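Local atomic coordinates of thiamine diphosphokinase (Bacteroides thetaiotaomicron, PDB entry 2OMK), a protein that probably transfers a pyrophosphate group from ATP to thiamine, making the cofactor thiamine diphosphate. Residues Ala65-Tyr68 against Ile69-Gly72. The protein carries 1 engineered substitution. Sequence-based numbering, arbitrary orientation.
Sequences ANEY and ISRG
Glu67 and Arg71, one helical turn apart, run side by side and form a salt bridge. Arg71 NE reaches Glu67 OE2 at 2.9 Å, nearly straight and on the anti lone pair, while Arg71 NH2 makes a longer bond of 3.3 Å to that same Glu67 OE2. Carboxylate and guanidinium are almost coplanar, 13° apart, and a water bridges Glu67 OE2 and Arg71 NH2. CG of Glu67 stands anti to the backbone N (chi1 -180°), which sets it 3.7 Å from Arg71 NE, and the chain beyond it is extended and carries the carboxylate out alongside the arginine. Replacing Glu67 with an alanine removes the carboxylate, which would probably leave the Arg71 guanidinium without its charged mate and less fixed in its rotation.

The backbone here is the short helix 65-70 of the catalytic domain, following strand 58-60. Ile69 N bonds to Ala65 O at 2.8 Å and Ser70 N to Asn66 O at 2.9 Å. Glu67 O accepts twice from one face of its carbonyl plane, from Arg71 N and from Ser70 OG, with Ser70 OG 2.8 Å from Glu67 O. The helix ends in a Schellman motif, Gly72 taking the positive phi.

On the buried flank, Ile69 CD1 meets Ala65 CB at 4.2 Å. Ile69 also packs on Tyr89 and Phe93 of helix 87-93, whereas Ala65 and Tyr68 lie against Cys60 of strand 58-60.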
loop_
_atom_site.group_PDB
_atom_site.type_symbol
_atom_site.label_atom_id
_atom_site.label_comp_id
_atom_site.label_asym_id
_atom_site.label_seq_id
_atom_site.Cartn_x
_atom_site.Cartn_y
_atom_site.Cartn_z
ATOM N N ALA A 65 -6.982 17.908 -7.482
ATOM C CA ALA A 65 -7.864 19.066 -7.414
ATOM C C ALA A 65 -9.051 18.973 -8.373
ATOM O O ALA A 65 -10.101 19.559 -8.111
ATOM C CB ALA A 65 -7.085 20.356 -7.650
ATOM N N ASN A 66 -8.883 18.245 -9.474
ATOM C CA ASN A 66 -9.948 18.105 -10.470
ATOM C C ASN A 66 -11.244 17.550 -9.884
ATOM O O ASN A 66 -12.297 18.169 -10.030
ATOM C CB ASN A 66 -9.483 17.271 -11.665
ATOM C CG ASN A 66 -8.472 17.995 -12.519
ATOM O OD1 ASN A 66 -8.532 19.219 -12.670
ATOM N ND2 ASN A 66 -7.525 17.245 -13.081
ATOM N N GLU A 67 -11.171 16.406 -9.196
ATOM C CA GLU A 67 -12.389 15.843 -8.600
ATOM C C GLU A 67 -12.947 16.742 -7.496
ATOM O O GLU A 67 -14.166 16.929 -7.388
ATOM C CB GLU A 67 -12.198 14.408 -8.087
ATOM C CG GLU A 67 -13.508 13.858 -7.476
ATOM C CD GLU A 67 -13.641 12.348 -7.527
ATOM O OE1 GLU A 67 -12.722 11.677 -8.040
ATOM O OE2 GLU A 67 -14.683 11.838 -7.045
ATOM N N TYR A 68 -12.052 17.325 -6.702
ATOM C CA TYR A 68 -12.446 18.219 -5.629
ATOM C C TYR A 68 -13.280 19.385 -6.167
ATOM O O TYR A 68 -14.382 19.662 -5.670
ATOM C CB TYR A 68 -11.203 18.727 -4.885
ATOM C CG TYR A 68 -11.508 19.301 -3.526
ATOM C CD1 TYR A 68 -12.168 18.540 -2.562
ATOM C CD2 TYR A 68 -11.132 20.604 -3.192
ATOM C CE1 TYR A 68 -12.456 19.056 -1.305
ATOM C CE2 TYR A 68 -11.406 21.126 -1.923
ATOM C CZ TYR A 68 -12.078 20.346 -0.994
ATOM O OH TYR A 68 -12.371 20.839 0.256
ATOM N N ILE A 69 -12.755 20.039 -7.201
ATOM C CA ILE A 69 -13.446 21.162 -7.850
ATOM C C ILE A 69 -14.766 20.738 -8.517
ATOM O O ILE A 69 -15.785 21.424 -8.388
ATOM C CB ILE A 69 -12.523 21.849 -8.874
ATOM C CG1 ILE A 69 -11.294 22.435 -8.166
ATOM C CG2 ILE A 69 -13.292 22.946 -9.635
ATOM C CD1 ILE A 69 -10.149 22.820 -9.104
ATOM N N SER A 70 -14.738 19.604 -9.212
ATOM C CA SER A 70 -15.919 19.083 -9.910
ATOM C C SER A 70 -17.082 18.772 -8.962
ATOM O O SER A 70 -18.245 18.815 -9.366
ATOM C CB SER A 70 -15.555 17.840 -10.716
ATOM O OG SER A 70 -15.449 16.714 -9.864
ATOM N N ARG A 71 -16.760 18.450 -7.709
ATOM C CA ARG A 71 -17.765 18.183 -6.679
ATOM C C ARG A 71 -18.217 19.472 -5.995
ATOM O O ARG A 71 -18.994 19.447 -5.034
ATOM C CB ARG A 71 -17.242 17.162 -5.654
ATOM C CG ARG A 71 -17.068 15.754 -6.228
ATOM C CD ARG A 71 -16.514 14.798 -5.180
ATOM N NE ARG A 71 -16.603 13.394 -5.583
ATOM C CZ ARG A 71 -17.671 12.616 -5.394
ATOM N NH1 ARG A 71 -18.777 13.097 -4.823
ATOM N NH2 ARG A 71 -17.643 11.349 -5.789
ATOM N N GLY A 72 -17.721 20.601 -6.499
ATOM C CA GLY A 72 -18.174 21.913 -6.055
ATOM C C GLY A 72 -17.368 22.520 -4.929
ATOM O O GLY A 72 -17.766 23.532 -4.351
HETATM O O HOH W 1 -15.270 9.630 -5.620
#